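Local coordinates for peptidase M16 inactive domain family protein (PDB 3GWB), which is an M16 peptidase-family protein that may have metal-dependent hydrolase activity, though its own function is not established, at residues A[90-95]-A[167-172]; A[231-236]-A[255-260]; A[332-337]-A[408-413]. One frame throughout, in Å; residues are numbered along the deposited sequence.

Interaction 1. Residues A[90-95]-A[167-172]; sequences AYKDMA and HASDGD
Lys92 reaches across to the main chain of His167, tying the hairpin loop between strands 85-90 and 95-102 to a type I beta turn, Ala168 to Gly171. The hairpin belongs to the edge of the mixed six-stranded sheet, since strand 85-90 is outermost there within this chain. The turn lies in the loop between helices 147-160 and 181-191.

Across the contact the polar part is one hydrogen bond, from the lysine ammonium to a main-chain oxygen. Lys92 NZ lies 2.7 Å from His167 O and stands above the carbonyl plane, 46° out of it. The bend at chi2 (-74°) turns CD toward Ser169 OG, and from there the chain runs extended through chi3 and chi4 to NZ. The same NZ also binds Tyr165 O, so two main-chain oxygens grip it.

The packing part is small. Lys92 CD passes 3.7 Å from Ser169 OG, and the lysine methylenes lie beside this hydroxyl. Ser169 OG is itself hydrogen-bonded to Ser46 OG, from the loop after strand 35-42.

Within the turn segment, Ala168 O takes two bonds. Gly171 N gives Ala168 O the turn's own bond, at 3.0 Å. The His167 ring donates the second from ND1, and the oxygen lies 29° out of the ring plane. The two donors approach opposite faces of the Ala168 carbonyl plane, with His167 ND1 at 3.1 Å from Ala168 O.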
loop_
_atom_site.group_PDB
_atom_site.type_symbol
_atom_site.label_atom_id
_atom_site.label_comp_id
_atom_site.label_asym_id
_atom_site.label_seq_id
_atom_site.Cartn_x
_atom_site.Cartn_y
_atom_site.Cartn_z
ATOM N N ALA A 90 8.451 6.937 9.554
ATOM C CA ALA A 90 9.751 7.511 9.871
ATOM C C ALA A 90 10.537 7.620 8.566
ATOM O O ALA A 90 10.461 6.736 7.708
ATOM C CB ALA A 90 10.490 6.629 10.881
ATOM N N TYR A 91 11.280 8.712 8.425
ATOM C CA TYR A 91 12.055 8.971 7.221
ATOM C C TYR A 91 13.485 9.362 7.568
ATOM O O TYR A 91 14.010 8.943 8.593
ATOM C CB TYR A 91 11.354 10.080 6.435
ATOM C CG TYR A 91 9.878 9.787 6.281
ATOM C CD1 TYR A 91 9.439 8.794 5.406
ATOM C CD2 TYR A 91 8.931 10.428 7.077
ATOM C CE1 TYR A 91 8.095 8.441 5.328
ATOM C CE2 TYR A 91 7.580 10.084 7.011
ATOM C CZ TYR A 91 7.170 9.088 6.136
ATOM O OH TYR A 91 5.845 8.726 6.067
ATOM N N LYS A 92 14.110 10.165 6.712
ATOM C CA LYS A 92 15.483 10.598 6.928
ATOM C C LYS A 92 15.595 11.676 7.999
ATOM O O LYS A 92 16.361 11.530 8.945
ATOM C CB LYS A 92 16.086 11.134 5.624
ATOM C CG LYS A 92 16.245 10.110 4.518
ATOM C CD LYS A 92 17.397 9.180 4.792
ATOM C CE LYS A 92 17.734 8.342 3.567
ATOM N NZ LYS A 92 18.969 7.551 3.796
ATOM N N ASP A 93 14.844 12.763 7.854
ATOM C CA ASP A 93 14.939 13.829 8.844
ATOM C C ASP A 93 13.728 14.021 9.749
ATOM O O ASP A 93 13.758 14.849 10.651
ATOM C CB ASP A 93 15.346 15.161 8.172
ATOM C CG ASP A 93 14.398 15.590 7.073
ATOM O OD1 ASP A 93 13.526 14.787 6.679
ATOM O OD2 ASP A 93 14.532 16.741 6.591
HETATM N N MSE A 94 12.666 13.252 9.536
HETATM C CA MSE A 94 11.491 13.369 10.390
HETATM C C MSE A 94 10.811 12.027 10.638
HETATM O O MSE A 94 11.075 11.040 9.950
HETATM C CB MSE A 94 10.469 14.362 9.802
HETATM C CG MSE A 94 9.987 14.064 8.379
HETATM SE SE MSE A 94 8.522 15.035 7.876
HETATM C CE MSE A 94 9.225 16.654 7.629
ATOM N N ALA A 95 9.959 12.007 11.654
ATOM C CA ALA A 95 9.175 10.835 12.026
ATOM C C ALA A 95 7.809 11.420 12.350
ATOM O O ALA A 95 7.715 12.497 12.946
ATOM C CB ALA A 95 9.768 10.144 13.252
ATOM N N HIS A 167 23.008 6.392 5.105
ATOM C CA HIS A 167 22.515 5.053 5.426
ATOM C C HIS A 167 21.007 4.880 5.306
ATOM O O HIS A 167 20.239 5.825 5.476
ATOM C CB HIS A 167 22.975 4.656 6.832
ATOM C CG HIS A 167 22.257 5.375 7.924
ATOM N ND1 HIS A 167 21.148 4.853 8.558
ATOM C CD2 HIS A 167 22.465 6.595 8.480
ATOM C CE1 HIS A 167 20.707 5.716 9.451
ATOM N NE2 HIS A 167 21.485 6.783 9.425
ATOM N N ALA A 168 20.591 3.655 5.001
ATOM C CA ALA A 168 19.179 3.341 4.849
ATOM C C ALA A 168 18.449 3.545 6.169
ATOM O O ALA A 168 18.940 3.147 7.225
ATOM C CB ALA A 168 19.017 1.904 4.379
ATOM N N SER A 169 17.269 4.154 6.093
ATOM C CA SER A 169 16.449 4.431 7.268
ATOM C C SER A 169 16.097 3.205 8.101
ATOM O O SER A 169 16.024 3.286 9.326
ATOM C CB SER A 169 15.155 5.128 6.849
ATOM O OG SER A 169 15.432 6.386 6.267
ATOM N N ASP A 170 15.865 2.073 7.442
ATOM C CA ASP A 170 15.510 0.851 8.155
ATOM C C ASP A 170 16.719 0.090 8.697
ATOM O O ASP A 170 16.577 -1.018 9.214
ATOM C CB ASP A 170 14.692 -0.075 7.252
ATOM C CG ASP A 170 15.334 -0.279 5.882
ATOM O OD1 ASP A 170 16.580 -0.337 5.795
ATOM O OD2 ASP A 170 14.584 -0.393 4.890
ATOM N N GLY A 171 17.901 0.685 8.588
ATOM C CA GLY A 171 19.099 0.021 9.073
ATOM C C GLY A 171 19.423 -1.177 8.200
ATOM O O GLY A 171 19.085 -1.181 7.019
ATOM N N ASP A 172 20.076 -2.190 8.765
ATOM C CA ASP A 172 20.413 -3.385 7.997
ATOM C C ASP A 172 20.393 -4.651 8.850
ATOM O O ASP A 172 20.178 -4.593 10.060
ATOM C CB ASP A 172 21.784 -3.231 7.337
ATOM C CG ASP A 172 22.907 -3.110 8.345
ATOM O OD1 ASP A 172 22.972 -3.945 9.271
ATOM O OD2 ASP A 172 23.733 -2.186 8.208
#

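Interaction 2. Residues A[231-236]-A[255-260]; sequences EQPAEP and AQLGID
Leu257 pushes its side chain into segment 231-236, and its CD1 methyl carries the tight part of the contact. Pro233 CG lies 3.8 Å from Leu257 CD1, and Pro236 CD comes to 3.7 Å from the same methyl. Beside them, Glu235 curls back through a bend at chi2 (-76°). Its OE1 stands only 3.0 Å from Leu257 CD1, a close approach of a carboxylate oxygen to a methyl. The polar partners of that oxygen include Arg309, with which it forms a salt bridge. A water bridges the two segments as well, donating to Glu235 OE1 and accepting from Leu257 N at 2.7 Å.

The contact joins the loop leading into strand 239-244 to strand 249-257 of the mixed five-stranded sheet and the chain that follows it. Tyr160 of helix 147-160 also touches Pro233 and Leu257. An alanine at Leu257 would probably open a gap between the two proline rings and leave them without their shared apolar partner.

The other end is loose and more exposed. Gln232 and Asp260 cross at about a right angle, with the amide and carboxylate planes 21° apart. Gln232 NE2 makes a weak hydrogen bond to Asp260 OD2 at 3.4 Å. Gln232 OE1 is held by Arg309 N.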
loop_
_atom_site.group_PDB
_atom_site.type_symbol
_atom_site.label_atom_id
_atom_site.label_comp_id
_atom_site.label_asym_id
_atom_site.label_seq_id
_atom_site.Cartn_x
_atom_site.Cartn_y
_atom_site.Cartn_z
ATOM N N GLU A 231 24.199 18.836 10.061
ATOM C CA GLU A 231 25.055 19.688 9.249
ATOM C C GLU A 231 24.870 19.406 7.766
ATOM O O GLU A 231 24.250 18.415 7.391
ATOM C CB GLU A 231 26.518 19.487 9.648
ATOM C CG GLU A 231 26.767 19.703 11.133
ATOM C CD GLU A 231 28.227 19.933 11.465
ATOM O OE1 GLU A 231 29.066 19.074 11.106
ATOM O OE2 GLU A 231 28.532 20.975 12.091
ATOM N N GLN A 232 25.400 20.289 6.929
ATOM C CA GLN A 232 25.298 20.139 5.480
ATOM C C GLN A 232 26.327 19.144 4.961
ATOM O O GLN A 232 27.456 19.107 5.440
ATOM C CB GLN A 232 25.511 21.491 4.797
ATOM C CG GLN A 232 24.362 22.461 4.981
ATOM C CD GLN A 232 23.158 22.101 4.131
ATOM O OE1 GLN A 232 22.818 20.926 3.980
ATOM N NE2 GLN A 232 22.501 23.112 3.579
ATOM N N PRO A 233 25.947 18.329 3.961
ATOM C CA PRO A 233 26.854 17.336 3.381
ATOM C C PRO A 233 27.892 18.007 2.493
ATOM O O PRO A 233 27.729 19.161 2.096
ATOM C CB PRO A 233 25.912 16.444 2.581
ATOM C CG PRO A 233 24.914 17.432 2.060
ATOM C CD PRO A 233 24.632 18.291 3.290
ATOM N N ALA A 234 28.966 17.289 2.192
ATOM C CA ALA A 234 30.005 17.821 1.327
ATOM C C ALA A 234 29.626 17.469 -0.103
ATOM O O ALA A 234 28.952 16.467 -0.338
ATOM C CB ALA A 234 31.342 17.203 1.674
ATOM N N GLU A 235 30.050 18.297 -1.052
ATOM C CA GLU A 235 29.768 18.047 -2.463
ATOM C C GLU A 235 30.533 16.805 -2.899
ATOM O O GLU A 235 31.761 16.805 -2.909
ATOM C CB GLU A 235 30.225 19.235 -3.312
ATOM C CG GLU A 235 29.343 20.465 -3.210
ATOM C CD GLU A 235 28.056 20.308 -3.988
ATOM O OE1 GLU A 235 27.302 19.354 -3.701
ATOM O OE2 GLU A 235 27.802 21.135 -4.890
ATOM N N PRO A 236 29.823 15.729 -3.265
ATOM C CA PRO A 236 30.505 14.508 -3.696
ATOM C C PRO A 236 31.097 14.676 -5.093
ATOM O O PRO A 236 30.614 15.487 -5.884
ATOM C CB PRO A 236 29.387 13.477 -3.676
ATOM C CG PRO A 236 28.221 14.288 -4.139
ATOM C CD PRO A 236 28.361 15.559 -3.331
ATOM N N ALA A 255 22.062 11.244 -9.996
ATOM C CA ALA A 255 21.772 12.154 -8.906
ATOM C C ALA A 255 22.950 13.020 -8.507
ATOM O O ALA A 255 24.090 12.777 -8.900
ATOM C CB ALA A 255 21.292 11.356 -7.687
ATOM N N GLN A 256 22.635 14.039 -7.716
ATOM C CA GLN A 256 23.603 14.975 -7.175
ATOM C C GLN A 256 22.854 15.693 -6.076
ATOM O O GLN A 256 21.638 15.525 -5.947
ATOM C CB GLN A 256 24.086 15.964 -8.237
ATOM C CG GLN A 256 23.004 16.709 -8.992
ATOM C CD GLN A 256 23.597 17.653 -10.030
ATOM O OE1 GLN A 256 24.018 18.771 -9.708
ATOM N NE2 GLN A 256 23.660 17.194 -11.274
ATOM N N LEU A 257 23.564 16.473 -5.272
ATOM C CA LEU A 257 22.920 17.185 -4.184
ATOM C C LEU A 257 21.950 18.227 -4.710
ATOM O O LEU A 257 22.284 19.009 -5.599
ATOM C CB LEU A 257 23.965 17.857 -3.293
ATOM C CG LEU A 257 24.882 16.915 -2.513
ATOM C CD1 LEU A 257 25.827 17.732 -1.632
ATOM C CD2 LEU A 257 24.038 15.981 -1.656
ATOM N N GLY A 258 20.741 18.224 -4.160
ATOM C CA GLY A 258 19.734 19.179 -4.576
ATOM C C GLY A 258 19.701 20.334 -3.601
ATOM O O GLY A 258 20.742 20.776 -3.115
ATOM N N ILE A 259 18.504 20.821 -3.297
ATOM C CA ILE A 259 18.359 21.934 -2.370
ATOM C C ILE A 259 17.802 21.462 -1.034
ATOM O O ILE A 259 17.344 20.326 -0.909
ATOM C CB ILE A 259 17.388 22.995 -2.927
ATOM C CG1 ILE A 259 16.037 22.337 -3.228
ATOM C CG2 ILE A 259 17.969 23.632 -4.181
ATOM C CD1 ILE A 259 14.891 23.318 -3.365
ATOM N N ASP A 260 17.864 22.333 -0.031
ATOM C CA ASP A 260 17.290 22.013 1.267
ATOM C C ASP A 260 15.885 22.612 1.186
ATOM O O ASP A 260 15.637 23.512 0.382
ATOM C CB ASP A 260 18.100 22.620 2.423
ATOM C CG ASP A 260 18.417 24.082 2.220
ATOM O OD1 ASP A 260 17.512 24.843 1.823
ATOM O OD2 ASP A 260 19.578 24.471 2.472
HETATM O O HOH W 1 26.169 17.160 -5.807
#

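Interaction 3. Residues A[332-337]-A[408-413]; sequences DVFAEY and LNVDKM
The Phe334 ring is met on one face by the terminal methyl of Met413, a selenomethionine, and at its edge by Leu408. Met413 CE sits 4.2 Å from the ring centroid and 17° off the ring normal, a CH-pi contact displaced toward the rim. The two side chains reach toward each other tip to tip. The Met413 chain bends at chi2 (-72°) and again at chi3, where the torsion of -144° brings CE round to the ring. Leu408 comes in near the ring plane, with its CD1 4.0 Å from Phe334 CZ. Its side chain crosses that of the phenylalanine at about a right angle. Val410 meets the ring obliquely, and its CG1 lies 3.8 Å from Phe334 CD2.

This is helix-to-loop packing beside the mixed five-stranded sheet. Helix 323-340 sends Phe334 toward the loop that joins helix 397-407 to strand 414-419. Leu408 is the first residue to leave helical geometry after helix 397-407. Leu408 and Met413 also touch Phe312 of strand 311-319, while Leu276 of helix 266-277 packs against Phe334.

Val410 CG1 serves a second partner on the helix. It lies 3.7 Å from Ala335 CA, and the Ala335 methyl is close to it too. This side of the contact is the more exposed.

The loop is shaped by an Asx turn. Asn409 OD1 accepts from Asp411 N at 2.6 Å, with the donor in the carbonyl plane of the side-chain amide. Lys412 N closes a backbone bond to Asn409 O.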
loop_
_atom_site.group_PDB
_atom_site.type_symbol
_atom_site.label_atom_id
_atom_site.label_comp_id
_atom_site.label_asym_id
_atom_site.label_seq_id
_atom_site.Cartn_x
_atom_site.Cartn_y
_atom_site.Cartn_z
ATOM N N ASP A 332 22.044 13.747 -22.121
ATOM C CA ASP A 332 21.982 14.787 -23.147
ATOM C C ASP A 332 20.717 15.610 -22.965
ATOM O O ASP A 332 20.747 16.832 -23.081
ATOM C CB ASP A 332 21.982 14.182 -24.557
ATOM C CG ASP A 332 23.226 13.364 -24.844
ATOM O OD1 ASP A 332 24.342 13.852 -24.561
ATOM O OD2 ASP A 332 23.087 12.234 -25.369
ATOM N N VAL A 333 19.603 14.937 -22.697
ATOM C CA VAL A 333 18.342 15.633 -22.482
ATOM C C VAL A 333 18.473 16.551 -21.273
ATOM O O VAL A 333 17.959 17.669 -21.266
ATOM C CB VAL A 333 17.195 14.642 -22.224
ATOM C CG1 VAL A 333 15.961 15.389 -21.751
ATOM C CG2 VAL A 333 16.891 13.863 -23.495
ATOM N N PHE A 334 19.156 16.069 -20.243
ATOM C CA PHE A 334 19.350 16.854 -19.032
ATOM C C PHE A 334 20.234 18.063 -19.326
ATOM O O PHE A 334 19.922 19.186 -18.927
ATOM C CB PHE A 334 20.008 15.998 -17.951
ATOM C CG PHE A 334 20.264 16.732 -16.674
ATOM C CD1 PHE A 334 19.209 17.249 -15.937
ATOM C CD2 PHE A 334 21.561 16.897 -16.197
ATOM C CE1 PHE A 334 19.434 17.924 -14.741
ATOM C CE2 PHE A 334 21.800 17.571 -15.000
ATOM C CZ PHE A 334 20.732 18.084 -14.272
ATOM N N ALA A 335 21.348 17.823 -20.011
ATOM C CA ALA A 335 22.274 18.898 -20.352
ATOM C C ALA A 335 21.554 19.951 -21.177
ATOM O O ALA A 335 21.659 21.146 -20.904
ATOM C CB ALA A 335 23.455 18.342 -21.127
ATOM N N GLU A 336 20.817 19.487 -22.184
ATOM C CA GLU A 336 20.059 20.348 -23.080
ATOM C C GLU A 336 19.029 21.177 -22.314
ATOM O O GLU A 336 18.824 22.346 -22.621
ATOM C CB GLU A 336 19.377 19.486 -24.152
ATOM C CG GLU A 336 18.249 20.152 -24.933
ATOM C CD GLU A 336 18.658 21.453 -25.597
ATOM O OE1 GLU A 336 19.748 21.504 -26.214
ATOM O OE2 GLU A 336 17.872 22.423 -25.511
ATOM N N TYR A 337 18.392 20.577 -21.315
ATOM C CA TYR A 337 17.401 21.296 -20.518
ATOM C C TYR A 337 18.036 22.426 -19.699
ATOM O O TYR A 337 17.512 23.538 -19.661
ATOM C CB TYR A 337 16.673 20.343 -19.567
ATOM C CG TYR A 337 15.514 20.992 -18.843
ATOM C CD1 TYR A 337 14.388 21.422 -19.542
ATOM C CD2 TYR A 337 15.545 21.185 -17.461
ATOM C CE1 TYR A 337 13.316 22.030 -18.884
ATOM C CE2 TYR A 337 14.472 21.795 -16.789
ATOM C CZ TYR A 337 13.361 22.215 -17.511
ATOM O OH TYR A 337 12.290 22.820 -16.864
ATOM N N LEU A 408 21.966 22.901 -10.039
ATOM C CA LEU A 408 22.368 21.664 -10.700
ATOM C C LEU A 408 23.454 21.902 -11.735
ATOM O O LEU A 408 23.517 22.963 -12.345
ATOM C CB LEU A 408 21.165 21.022 -11.385
ATOM C CG LEU A 408 20.005 20.597 -10.488
ATOM C CD1 LEU A 408 18.851 20.123 -11.360
ATOM C CD2 LEU A 408 20.467 19.497 -9.536
ATOM N N ASN A 409 24.296 20.896 -11.940
ATOM C CA ASN A 409 25.385 20.985 -12.901
ATOM C C ASN A 409 25.606 19.605 -13.497
ATOM O O ASN A 409 25.670 18.612 -12.774
ATOM C CB ASN A 409 26.656 21.468 -12.197
ATOM C CG ASN A 409 27.806 21.715 -13.156
ATOM O OD1 ASN A 409 28.255 20.808 -13.863
ATOM N ND2 ASN A 409 28.294 22.952 -13.180
ATOM N N VAL A 410 25.722 19.540 -14.818
ATOM C CA VAL A 410 25.924 18.263 -15.491
ATOM C C VAL A 410 27.218 17.553 -15.089
ATOM O O VAL A 410 27.305 16.329 -15.176
ATOM C CB VAL A 410 25.912 18.434 -17.030
ATOM C CG1 VAL A 410 24.555 18.948 -17.479
ATOM C CG2 VAL A 410 27.018 19.385 -17.464
ATOM N N ASP A 411 28.212 18.319 -14.646
ATOM C CA ASP A 411 29.505 17.753 -14.249
ATOM C C ASP A 411 29.523 17.166 -12.836
ATOM O O ASP A 411 30.533 16.602 -12.409
ATOM C CB ASP A 411 30.608 18.821 -14.326
ATOM C CG ASP A 411 30.824 19.357 -15.733
ATOM O OD1 ASP A 411 30.796 18.558 -16.690
ATOM O OD2 ASP A 411 31.045 20.579 -15.881
ATOM N N LYS A 412 28.418 17.295 -12.110
ATOM C CA LYS A 412 28.369 16.805 -10.736
ATOM C C LYS A 412 27.551 15.538 -10.522
ATOM O O LYS A 412 27.475 15.031 -9.400
ATOM C CB LYS A 412 27.828 17.899 -9.811
ATOM C CG LYS A 412 28.681 19.154 -9.728
ATOM C CD LYS A 412 28.111 20.094 -8.684
ATOM C CE LYS A 412 29.010 21.302 -8.421
ATOM N NZ LYS A 412 29.125 22.190 -9.606
HETATM N N MSE A 413 26.948 15.023 -11.587
HETATM C CA MSE A 413 26.118 13.827 -11.477
HETATM C C MSE A 413 26.849 12.563 -11.059
HETATM O O MSE A 413 27.952 12.265 -11.529
HETATM C CB MSE A 413 25.371 13.566 -12.790
HETATM C CG MSE A 413 24.092 14.383 -12.952
HETATM SE SE MSE A 413 22.729 13.845 -11.878
HETATM C CE MSE A 413 21.329 14.123 -12.966
#

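Interactions 1 and 2 are surface contacts, whereas interaction 3 is buried. The chemistry follows. Interaction 1 is mainly polar, and interaction 2 mixes apolar packing with a weak bond and a water bridge. Interaction 3 is apolar across its two segments. Interactions 2 and 3 both lie against the same five-stranded sheet, and their centres are about 16 Å apart. They touch directly: Gln256 NE2 probably bonds to Asn409 O at 2.9 Å, and Met413 packs on Ala255. Interaction 1 joins a hairpin loop of the six-stranded sheet to a loop between helices. Its nearest atoms are about 8 Å from interaction 2, and helix 147-160 borders both.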